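Local coordinates for Alpha/beta hydrolase fold protein (Chitinophaga pinensis, PDB 4PW0), which probably hydrolyses an ester or related bond, as other alpha/beta hydrolase fold enzymes do, although its substrate is not known, at residues A[85-96]-A[111-122]; A[124-135]-A[222-230]. All coordinates share one frame; numbering follows the deposited sequence. Where two conformers were deposited one is given.

Interaction 1 of 2, residues A[85-96]-A[111-122]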
loop_
_atom_site.group_PDB
_atom_site.type_symbol
_atom_site.label_atom_id
_atom_site.label_comp_id
_atom_site.label_asym_id
_atom_site.label_seq_id
_atom_site.Cartn_x
_atom_site.Cartn_y
_atom_site.Cartn_z
ATOM N N VAL A 85 -26.525 -5.711 -8.133
ATOM C CA VAL A 85 -25.487 -6.340 -7.332
ATOM C C VAL A 85 -26.057 -7.285 -6.273
ATOM O O VAL A 85 -25.469 -8.344 -6.014
ATOM C CB VAL A 85 -24.549 -5.272 -6.711
ATOM C CG1 VAL A 85 -23.691 -5.864 -5.613
ATOM C CG2 VAL A 85 -23.683 -4.635 -7.812
ATOM N N ALA A 86 -27.168 -6.912 -5.629
ATOM C CA ALA A 86 -27.682 -7.769 -4.594
ATOM C C ALA A 86 -28.007 -9.162 -5.111
ATOM O O ALA A 86 -27.706 -10.155 -4.447
ATOM C CB ALA A 86 -28.920 -7.136 -3.939
ATOM N N ALA A 87 -28.639 -9.235 -6.275
ATOM C CA ALA A 87 -28.946 -10.537 -6.877
ATOM C C ALA A 87 -27.705 -11.301 -7.317
ATOM O O ALA A 87 -27.605 -12.500 -7.180
ATOM C CB ALA A 87 -29.921 -10.369 -8.039
HETATM N N MSE A 88 -26.725 -10.556 -7.862
HETATM C CA MSE A 88 -25.461 -11.218 -8.209
HETATM C C MSE A 88 -24.763 -11.814 -7.032
HETATM O O MSE A 88 -24.106 -12.860 -7.133
HETATM C CB MSE A 88 -24.519 -10.220 -8.879
HETATM C CG MSE A 88 -25.062 -9.720 -10.217
HETATM SE SE MSE A 88 -23.829 -8.389 -10.982
HETATM C CE MSE A 88 -24.911 -7.889 -12.480
ATOM N N THR A 89 -24.903 -11.171 -5.879
ATOM C CA THR A 89 -24.338 -11.648 -4.632
ATOM C C THR A 89 -25.076 -12.916 -4.168
ATOM O O THR A 89 -24.426 -13.874 -3.778
ATOM C CB THR A 89 -24.396 -10.551 -3.543
ATOM O OG1 THR A 89 -23.735 -9.362 -4.010
ATOM C CG2 THR A 89 -23.723 -11.019 -2.283
ATOM N N ALA A 90 -26.415 -12.900 -4.228
ATOM C CA ALA A 90 -27.195 -14.090 -3.868
ATOM C C ALA A 90 -26.856 -15.279 -4.763
ATOM O O ALA A 90 -26.681 -16.425 -4.295
ATOM C CB ALA A 90 -28.696 -13.771 -3.985
ATOM N N ASP A 91 -26.688 -14.999 -6.058
ATOM C CA ASP A 91 -26.326 -16.044 -7.013
ATOM C C ASP A 91 -24.937 -16.613 -6.721
ATOM O O ASP A 91 -24.705 -17.832 -6.695
ATOM C CB ASP A 91 -26.405 -15.552 -8.451
ATOM C CG ASP A 91 -27.842 -15.177 -8.894
ATOM O OD1 ASP A 91 -28.834 -15.687 -8.237
ATOM O OD2 ASP A 91 -28.000 -14.426 -9.891
ATOM N N ALA A 92 -23.975 -15.728 -6.462
ATOM C CA ALA A 92 -22.668 -16.203 -6.120
ATOM C C ALA A 92 -22.669 -17.083 -4.879
ATOM O O ALA A 92 -21.974 -18.075 -4.803
ATOM C CB ALA A 92 -21.680 -15.040 -5.932
ATOM N N LEU A 93 -23.442 -16.689 -3.881
ATOM C CA LEU A 93 -23.530 -17.458 -2.663
ATOM C C LEU A 93 -24.128 -18.848 -2.890
ATOM O O LEU A 93 -23.644 -19.809 -2.299
ATOM C CB LEU A 93 -24.347 -16.688 -1.626
ATOM C CG LEU A 93 -23.607 -15.565 -0.901
ATOM C CD1 LEU A 93 -24.605 -14.659 -0.170
ATOM C CD2 LEU A 93 -22.570 -16.129 0.042
ATOM N N GLU A 94 -25.120 -18.964 -3.771
ATOM C CA GLU A 94 -25.694 -20.300 -4.046
ATOM C C GLU A 94 -24.616 -21.187 -4.687
ATOM O O GLU A 94 -24.492 -22.368 -4.378
ATOM C CB GLU A 94 -27.006 -20.231 -4.859
ATOM C CG GLU A 94 -26.910 -19.981 -6.357
ATOM C CD GLU A 94 -28.220 -20.071 -7.134
ATOM O OE1 GLU A 94 -29.287 -20.304 -6.511
ATOM O OE2 GLU A 94 -28.182 -19.877 -8.378
ATOM N N PHE A 95 -23.800 -20.607 -5.557
ATOM C CA PHE A 95 -22.709 -21.313 -6.199
ATOM C C PHE A 95 -21.666 -21.764 -5.205
ATOM O O PHE A 95 -21.266 -22.932 -5.208
ATOM C CB PHE A 95 -22.079 -20.422 -7.297
ATOM C CG PHE A 95 -20.706 -20.842 -7.715
ATOM C CD1 PHE A 95 -20.482 -22.014 -8.416
ATOM C CD2 PHE A 95 -19.601 -20.055 -7.377
ATOM C CE1 PHE A 95 -19.204 -22.394 -8.753
ATOM C CE2 PHE A 95 -18.332 -20.440 -7.712
ATOM C CZ PHE A 95 -18.122 -21.627 -8.387
ATOM N N ILE A 96 -21.198 -20.851 -4.360
ATOM C CA ILE A 96 -20.102 -21.140 -3.450
ATOM C C ILE A 96 -20.559 -22.208 -2.442
ATOM O O ILE A 96 -19.829 -23.157 -2.140
ATOM C CB ILE A 96 -19.688 -19.860 -2.717
ATOM C CG1 ILE A 96 -19.101 -18.839 -3.708
ATOM C CG2 ILE A 96 -18.705 -20.183 -1.620
ATOM C CD1 ILE A 96 -19.034 -17.435 -3.132
ATOM N N LEU A 111 -16.794 -4.453 -10.799
ATOM C CA LEU A 111 -18.090 -4.983 -10.390
ATOM C C LEU A 111 -17.959 -6.015 -9.262
ATOM O O LEU A 111 -18.730 -6.012 -8.290
ATOM C CB LEU A 111 -18.725 -5.625 -11.613
ATOM C CG LEU A 111 -19.998 -6.406 -11.364
ATOM C CD1 LEU A 111 -21.076 -5.530 -10.786
ATOM C CD2 LEU A 111 -20.462 -7.032 -12.677
ATOM N N GLY A 112 -16.958 -6.899 -9.359
ATOM C CA GLY A 112 -16.728 -7.856 -8.326
ATOM C C GLY A 112 -16.401 -7.240 -6.980
ATOM O O GLY A 112 -16.712 -7.813 -5.929
ATOM N N GLY A 113 -15.755 -6.069 -7.005
ATOM C CA GLY A 113 -15.495 -5.337 -5.786
ATOM C C GLY A 113 -16.752 -4.786 -5.133
ATOM O O GLY A 113 -16.757 -4.538 -3.911
ATOM N N PHE A 114 -17.801 -4.544 -5.905
ATOM C CA PHE A 114 -19.097 -4.172 -5.319
ATOM C C PHE A 114 -19.743 -5.407 -4.662
ATOM O O PHE A 114 -20.226 -5.354 -3.505
ATOM C CB PHE A 114 -20.091 -3.705 -6.387
ATOM C CG PHE A 114 -19.659 -2.547 -7.236
ATOM C CD1 PHE A 114 -18.628 -1.688 -6.886
ATOM C CD2 PHE A 114 -20.317 -2.312 -8.417
ATOM C CE1 PHE A 114 -18.241 -0.647 -7.729
ATOM C CE2 PHE A 114 -19.968 -1.269 -9.237
ATOM C CZ PHE A 114 -18.949 -0.416 -8.915
ATOM N N ILE A 115 -19.665 -6.544 -5.342
ATOM C CA ILE A 115 -20.259 -7.794 -4.837
ATOM C C ILE A 115 -19.616 -8.195 -3.515
ATOM O O ILE A 115 -20.326 -8.595 -2.565
ATOM C CB ILE A 115 -20.155 -8.912 -5.895
ATOM C CG1 ILE A 115 -21.080 -8.611 -7.083
ATOM C CG2 ILE A 115 -20.535 -10.282 -5.299
ATOM C CD1 ILE A 115 -20.815 -9.448 -8.329
ATOM N N VAL A 116 -18.295 -8.072 -3.372
ATOM C CA VAL A 116 -17.691 -8.539 -2.106
ATOM C C VAL A 116 -18.091 -7.634 -0.950
ATOM O O VAL A 116 -18.193 -8.112 0.164
ATOM C CB VAL A 116 -16.164 -8.693 -2.182
ATOM C CG1 VAL A 116 -15.802 -9.740 -3.240
ATOM C CG2 VAL A 116 -15.416 -7.381 -2.449
ATOM N N GLN A 117 -18.294 -6.339 -1.199
ATOM C CA GLN A 117 -18.787 -5.439 -0.135
ATOM C C GLN A 117 -20.199 -5.868 0.310
ATOM O O GLN A 117 -20.475 -5.980 1.494
ATOM C CB GLN A 117 -18.852 -4.015 -0.604
ATOM C CG GLN A 117 -17.513 -3.346 -0.867
ATOM C CD GLN A 117 -17.714 -1.981 -1.482
ATOM O OE1 GLN A 117 -18.254 -1.076 -0.836
ATOM N NE2 GLN A 117 -17.252 -1.811 -2.704
ATOM N N TYR A 118 -21.082 -6.087 -0.658
ATOM C CA TYR A 118 -22.445 -6.470 -0.353
ATOM C C TYR A 118 -22.462 -7.828 0.361
ATOM O O TYR A 118 -23.213 -8.033 1.333
ATOM C CB TYR A 118 -23.319 -6.450 -1.612
ATOM C CG TYR A 118 -24.790 -6.476 -1.267
ATOM C CD1 TYR A 118 -25.402 -5.348 -0.774
ATOM C CD2 TYR A 118 -25.533 -7.617 -1.362
ATOM C CE1 TYR A 118 -26.729 -5.348 -0.382
ATOM C CE2 TYR A 118 -26.884 -7.634 -0.962
ATOM C CZ TYR A 118 -27.468 -6.507 -0.500
ATOM O OH TYR A 118 -28.802 -6.528 -0.110
HETATM N N MSE A 119 -21.645 -8.767 -0.091
HETATM C CA MSE A 119 -21.568 -10.098 0.524
HETATM C C MSE A 119 -21.113 -10.020 1.952
HETATM O O MSE A 119 -21.617 -10.748 2.827
HETATM C CB MSE A 119 -20.627 -11.024 -0.265
HETATM C CG MSE A 119 -20.836 -12.496 0.088
HETATM SE SE MSE A 119 -19.697 -13.682 -0.938
HETATM C CE MSE A 119 -20.699 -13.552 -2.576
ATOM N N ALA A 120 -20.144 -9.158 2.228
ATOM C CA ALA A 120 -19.672 -9.003 3.586
ATOM C C ALA A 120 -20.762 -8.426 4.491
ATOM O O ALA A 120 -20.783 -8.719 5.718
ATOM C CB ALA A 120 -18.440 -8.088 3.602
ATOM N N HIS A 121 -21.626 -7.611 3.922
ATOM C CA HIS A 121 -22.765 -7.072 4.631
ATOM C C HIS A 121 -23.816 -8.130 4.974
ATOM O O HIS A 121 -24.256 -8.232 6.150
ATOM C CB HIS A 121 -23.419 -5.902 3.880
ATOM C CG HIS A 121 -24.687 -5.439 4.509
ATOM N ND1 HIS A 121 -24.742 -4.970 5.800
ATOM C CD2 HIS A 121 -25.955 -5.418 4.037
ATOM C CE1 HIS A 121 -25.998 -4.673 6.101
ATOM N NE2 HIS A 121 -26.754 -4.931 5.046
ATOM N N ILE A 122 -24.174 -8.955 3.984
ATOM C CA ILE A 122 -25.259 -9.911 4.193
ATOM C C ILE A 122 -24.840 -11.237 4.812
ATOM O O ILE A 122 -25.687 -11.932 5.432
ATOM C CB ILE A 122 -26.141 -10.132 2.938
ATOM C CG1 ILE A 122 -25.402 -10.808 1.793
ATOM C CG2 ILE A 122 -26.815 -8.823 2.534
ATOM C CD1 ILE A 122 -26.328 -11.296 0.687
#

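Interaction 2 of 2, residues A[124-135]-A[222-230]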
loop_
_atom_site.group_PDB
_atom_site.type_symbol
_atom_site.label_atom_id
_atom_site.label_comp_id
_atom_site.label_asym_id
_atom_site.label_seq_id
_atom_site.Cartn_x
_atom_site.Cartn_y
_atom_site.Cartn_z
ATOM N N PRO A 124 -21.610 -11.903 6.684
ATOM C CA PRO A 124 -20.301 -11.628 7.275
ATOM C C PRO A 124 -19.553 -12.842 7.771
ATOM O O PRO A 124 -18.331 -12.901 7.666
ATOM C CB PRO A 124 -20.613 -10.689 8.440
ATOM C CG PRO A 124 -22.053 -10.940 8.742
ATOM C CD PRO A 124 -22.686 -11.199 7.409
ATOM N N ASP A 125 -20.262 -13.835 8.336
ATOM C CA ASP A 125 -19.597 -14.941 8.954
ATOM C C ASP A 125 -19.028 -15.968 7.969
ATOM O O ASP A 125 -18.254 -16.853 8.377
ATOM C CB ASP A 125 -20.568 -15.623 9.923
ATOM C CG ASP A 125 -20.957 -14.732 11.102
ATOM O OD1 ASP A 125 -20.281 -13.711 11.377
ATOM O OD2 ASP A 125 -21.942 -15.081 11.790
HETATM N N MSE A 126 -19.371 -15.843 6.676
HETATM C CA MSE A 126 -18.803 -16.735 5.673
HETATM C C MSE A 126 -17.491 -16.216 5.083
HETATM O O MSE A 126 -16.779 -16.970 4.441
HETATM C CB MSE A 126 -19.792 -16.897 4.513
HETATM C CG MSE A 126 -21.006 -17.682 5.057
HETATM SE SE MSE A 126 -22.359 -17.977 3.638
HETATM C CE MSE A 126 -21.288 -19.384 3.092
ATOM N N ILE A 127 -17.163 -14.939 5.344
ATOM C CA ILE A 127 -15.967 -14.299 4.771
ATOM C C ILE A 127 -14.945 -14.039 5.885
ATOM O O ILE A 127 -15.305 -13.540 6.967
ATOM C CB ILE A 127 -16.363 -12.988 4.068
ATOM C CG1 ILE A 127 -17.183 -13.311 2.809
ATOM C CG2 ILE A 127 -15.120 -12.181 3.681
ATOM C CD1 ILE A 127 -17.804 -12.111 2.150
ATOM N N ARG A 128 -13.683 -14.352 5.610
ATOM C CA ARG A 128 -12.604 -14.026 6.494
ATOM C C ARG A 128 -11.970 -12.667 6.109
ATOM O O ARG A 128 -12.188 -11.672 6.813
ATOM C CB ARG A 128 -11.599 -15.157 6.529
ATOM C CG ARG A 128 -10.525 -14.914 7.565
ATOM C CD ARG A 128 -9.405 -15.946 7.552
ATOM N NE ARG A 128 -8.630 -15.910 6.322
ATOM C CZ ARG A 128 -7.345 -16.229 6.214
ATOM N NH1 ARG A 128 -6.645 -16.650 7.276
ATOM N NH2 ARG A 128 -6.736 -16.103 5.030
ATOM N N LYS A 129 -11.217 -12.641 4.999
ATOM C CA LYS A 129 -10.577 -11.384 4.566
ATOM C C LYS A 129 -11.091 -11.005 3.183
ATOM O O LYS A 129 -11.524 -11.855 2.397
ATOM C CB LYS A 129 -9.060 -11.567 4.496
ATOM C CG LYS A 129 -8.433 -11.910 5.859
ATOM C CD LYS A 129 -6.913 -11.986 5.793
ATOM C CE LYS A 129 -6.297 -12.487 7.044
ATOM N NZ LYS A 129 -4.843 -12.573 7.094
ATOM N N ILE A 130 -10.983 -9.709 2.901
ATOM C CA ILE A 130 -11.533 -9.124 1.675
ATOM C C ILE A 130 -10.453 -8.323 0.945
ATOM O O ILE A 130 -9.760 -7.507 1.558
ATOM C CB ILE A 130 -12.681 -8.163 2.028
ATOM C CG1 ILE A 130 -13.757 -8.884 2.849
ATOM C CG2 ILE A 130 -13.260 -7.469 0.815
ATOM C CD1 ILE A 130 -14.824 -7.942 3.373
ATOM N N ILE A 131 -10.365 -8.527 -0.378
ATOM C CA ILE A 131 -9.536 -7.681 -1.254
ATOM C C ILE A 131 -10.467 -6.999 -2.256
ATOM O O ILE A 131 -11.271 -7.677 -2.899
ATOM C CB ILE A 131 -8.485 -8.504 -2.001
ATOM C CG1 ILE A 131 -7.609 -9.270 -1.016
ATOM C CG2 ILE A 131 -7.653 -7.598 -2.905
ATOM C CD1 ILE A 131 -7.063 -10.557 -1.591
ATOM N N ILE A 132 -10.348 -5.673 -2.375
ATOM C CA ILE A 132 -11.130 -4.858 -3.290
ATOM C C ILE A 132 -10.142 -4.178 -4.227
ATOM O O ILE A 132 -9.266 -3.452 -3.759
ATOM C CB ILE A 132 -11.985 -3.804 -2.571
ATOM C CG1 ILE A 132 -12.984 -4.460 -1.646
ATOM C CG2 ILE A 132 -12.661 -2.883 -3.590
ATOM C CD1 ILE A 132 -13.704 -3.500 -0.735
ATOM N N VAL A 133 -10.317 -4.394 -5.526
ATOM C CA VAL A 133 -9.453 -3.774 -6.547
ATOM C C VAL A 133 -10.322 -2.939 -7.467
ATOM O O VAL A 133 -11.331 -3.433 -7.974
ATOM C CB VAL A 133 -8.694 -4.811 -7.374
ATOM C CG1 VAL A 133 -7.764 -4.139 -8.358
ATOM C CG2 VAL A 133 -7.969 -5.795 -6.467
ATOM N N GLY A 134 -9.939 -1.686 -7.707
ATOM C CA GLY A 134 -10.606 -0.919 -8.744
ATOM C C GLY A 134 -12.096 -0.746 -8.535
ATOM O O GLY A 134 -12.877 -0.935 -9.494
ATOM N N ALA A 135 -12.531 -0.382 -7.340
ATOM C CA ALA A 135 -13.955 -0.251 -7.072
ATOM C C ALA A 135 -14.265 0.981 -6.230
ATOM O O ALA A 135 -13.493 1.953 -6.245
ATOM C CB ALA A 135 -14.516 -1.543 -6.495
ATOM N N ILE A 222 -18.563 -2.957 7.948
ATOM C CA ILE A 222 -17.816 -4.109 7.470
ATOM C C ILE A 222 -16.546 -4.194 8.321
ATOM O O ILE A 222 -15.646 -3.378 8.178
ATOM C CB ILE A 222 -17.468 -3.952 5.977
ATOM C CG1 ILE A 222 -18.742 -4.068 5.115
ATOM C CG2 ILE A 222 -16.430 -4.972 5.586
ATOM C CD1 ILE A 222 -18.541 -3.726 3.657
ATOM N N GLN A 223 -16.515 -5.167 9.231
ATOM C CA GLN A 223 -15.452 -5.237 10.226
ATOM C C GLN A 223 -14.267 -6.088 9.847
ATOM O O GLN A 223 -13.247 -6.069 10.529
ATOM C CB GLN A 223 -16.024 -5.690 11.557
ATOM C CG GLN A 223 -17.055 -4.714 12.096
ATOM C CD GLN A 223 -17.478 -5.075 13.487
ATOM O OE1 GLN A 223 -18.249 -5.990 13.677
ATOM N NE2 GLN A 223 -16.955 -4.368 14.457
ATOM N N HIS A 224 -14.378 -6.811 8.731
ATOM C CA HIS A 224 -13.341 -7.698 8.280
ATOM C C HIS A 224 -12.052 -6.959 7.930
ATOM O O HIS A 224 -12.101 -5.788 7.568
ATOM C CB HIS A 224 -13.761 -8.396 6.987
ATOM C CG HIS A 224 -15.054 -9.128 7.093
ATOM N ND1 HIS A 224 -16.267 -8.480 7.163
ATOM C CD2 HIS A 224 -15.315 -10.453 7.112
ATOM C CE1 HIS A 224 -17.222 -9.389 7.272
ATOM N NE2 HIS A 224 -16.672 -10.586 7.231
ATOM N N PRO A 225 -10.908 -7.637 8.008
ATOM C CA PRO A 225 -9.710 -7.059 7.364
ATOM C C PRO A 225 -9.946 -6.901 5.846
ATOM O O PRO A 225 -10.433 -7.829 5.187
ATOM C CB PRO A 225 -8.629 -8.096 7.623
ATOM C CG PRO A 225 -9.185 -9.019 8.671
ATOM C CD PRO A 225 -10.663 -9.001 8.470
ATOM N N VAL A 226 -9.596 -5.727 5.328
ATOM C CA VAL A 226 -9.773 -5.426 3.911
ATOM C C VAL A 226 -8.469 -4.899 3.359
ATOM O O VAL A 226 -7.778 -4.096 4.016
ATOM C CB VAL A 226 -10.892 -4.376 3.678
ATOM C CG1 VAL A 226 -11.137 -4.152 2.185
ATOM C CG2 VAL A 226 -12.192 -4.826 4.341
ATOM N N PHE A 227 -8.165 -5.275 2.115
ATOM C CA PHE A 227 -7.030 -4.708 1.400
ATOM C C PHE A 227 -7.590 -4.059 0.141
ATOM O O PHE A 227 -8.210 -4.757 -0.696
ATOM C CB PHE A 227 -6.071 -5.823 1.053
ATOM C CG PHE A 227 -4.882 -5.408 0.242
ATOM C CD1 PHE A 227 -4.288 -4.153 0.422
ATOM C CD2 PHE A 227 -4.349 -6.268 -0.686
ATOM C CE1 PHE A 227 -3.146 -3.796 -0.284
ATOM C CE2 PHE A 227 -3.205 -5.923 -1.387
ATOM C CZ PHE A 227 -2.632 -4.680 -1.218
ATOM N N VAL A 228 -7.421 -2.742 0.018
ATOM C CA VAL A 228 -8.008 -1.962 -1.085
ATOM C C VAL A 228 -6.833 -1.550 -1.983
ATOM O O VAL A 228 -5.890 -0.923 -1.507
ATOM C CB VAL A 228 -8.720 -0.709 -0.571
ATOM C CG1 VAL A 228 -9.271 0.087 -1.727
ATOM C CG2 VAL A 228 -9.836 -1.030 0.428
ATOM N N VAL A 229 -6.943 -1.867 -3.274
ATOM C CA VAL A 229 -5.906 -1.531 -4.266
ATOM C C VAL A 229 -6.530 -0.678 -5.378
ATOM O O VAL A 229 -7.646 -0.938 -5.871
ATOM C CB VAL A 229 -5.312 -2.810 -4.879
ATOM C CG1 VAL A 229 -4.364 -2.509 -6.040
ATOM C CG2 VAL A 229 -4.612 -3.626 -3.810
ATOM N N GLN A 230 -5.796 0.351 -5.783
ATOM C CA GLN A 230 -6.249 1.239 -6.855
ATOM C C GLN A 230 -5.043 1.899 -7.515
ATOM O O GLN A 230 -3.965 1.963 -6.914
ATOM C CB GLN A 230 -7.230 2.244 -6.242
ATOM C CG GLN A 230 -7.881 3.258 -7.168
ATOM C CD GLN A 230 -8.576 2.613 -8.340
ATOM O OE1 GLN A 230 -7.901 2.125 -9.263
ATOM N NE2 GLN A 230 -9.893 2.622 -8.367
HETATM O O HOH W 1 -11.704 3.956 -6.538
HETATM O O HOH W 2 -10.568 -0.020 -5.131
#

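Interaction 1 of 2, residues A[85-96]-A[111-122]
Thr-89 holds CG2 anti to its backbone N and OG1 anti to its carbonyl carbon (chi1 -56°), which sends the methyl down onto the backbone of Met-119 and sets the hydroxyl between Ile-115 and the Tyr-118 ring. Thr-89 CG2 lies 3.7 Å from Met-119 CA. Such an oxygen amid carbon neighbours needs a partner: Thr-89 OG1 bonds back to Val-85 O at 2.8 Å, coming from above the carbonyl plane, and this carbonyl also takes the helical bond from Thr-89 N. A small threonine whose hydroxyl is satisfied within its own helix therefore suits the place where the helices come nearest.

Val-85 and Thr-89, one turn apart, are knobs in holes of helix 111-122. Val-85 divides its two methyls, CG1 resting 4.0 Å from Ile-115 CA while CG2 reaches Phe-114 CB and Leu-111 CD1. In the alpha/beta hydrolase fold helix 111-122 is the one that leaves the presumed nucleophile elbow; the two helices pack beside each other on the same side of the central sheet, at a crossing angle of -74° with axes 9.1 Å apart. This steep crossing brings Thr-89 and Ile-115 closest, CA to CA.

Met-119, a selenomethionine here, supplies the return knob, set among Thr-89, Ala-92, Leu-93 and Ile-96. Its chain bends at chi3 (-75°), turning Met-119 CE toward helix 85-96, where it meets Ala-92 CB at 3.8 Å, while SE runs alongside Leu-93 CD2. The flexible, unbranched chain can fill this hole, and Phe-42 of strand 39-42 touches Met-119, Ala-92 and Ile-115 from the sheet. Toward the other end, the selenium of Met-88, likewise a selenomethionine, touches both methyls of Leu-111, CD1 and CD2, each at 4.0 Å. Ala-86 CB, with little bulk, lies 3.6 Å from CE2 of the Tyr-118 ring.

Interaction 2 of 2, residues A[124-135]-A[222-230]
Ile-130 and Val-226 pair where strand 226-230 runs parallel to strand 129-133 in the central sheet of the alpha/beta hydrolase fold. Five backbone hydrogen bonds join the segments, from Ile-130 N to Pro-225 O through to Gly-134 N to Val-229 O (3.0 Å). A proline, which lacks an N-H, still supplies the carbonyl that Ile-130 N needs. CA-H...O contacts, such as Val-226 CA to Ile-130 O at 3.1 Å, accompany these bonds.

Most of the apolar contacts are made by beta-branched isoleucines and valines, whose shape suits extended chains. Ile-130 and Ile-132 flank Val-226 on the face toward helix 111-122: Ile-132 CD1 meets Val-226 CG1 at 3.9 Å. On the face toward helix 269-282, Ile-131 CG2 approaches the Phe-227 ring obliquely, and Val-229 CG2 lies over one face of that ring.

Polar side chains and water serve the two ends. Gln-230 NE2, which also bonds Asp-234 OD2, reaches Ala-135 O through a water; a second water links Ala-135 N to Val-229 O. At the other end, the His-224 ring turns its edge toward the chain before strand 129-133, and His-224 NE2 donates to Pro-124 O at 2.9 Å, nearly straight at 167° and with that oxygen in the ring plane.

A short 3-10 turn joins helix 111-122 to strand 127-133, so interaction 1 and interaction 2 are successive layers of one core, their centres 12 Å apart. Ala-120, turned from helix 85-96, rests on the sheet, its CB meeting Ile-130 CD1 at 3.6 Å. Met-119 is shared between the two layers: while packing on helix 85-96 it also brings Met-119 CG to 3.7 Å from Ile-127 CD1. Each contact also borders the probable Ser-His-Asp site. Helix 111-122 follows Ser-110, the likely nucleophile, and Gly-112 is consistent with the final glycine of a GxSxG nucleophile elbow, whereas Gln-230 in interaction 2 bonds Asp-234, the likely acid.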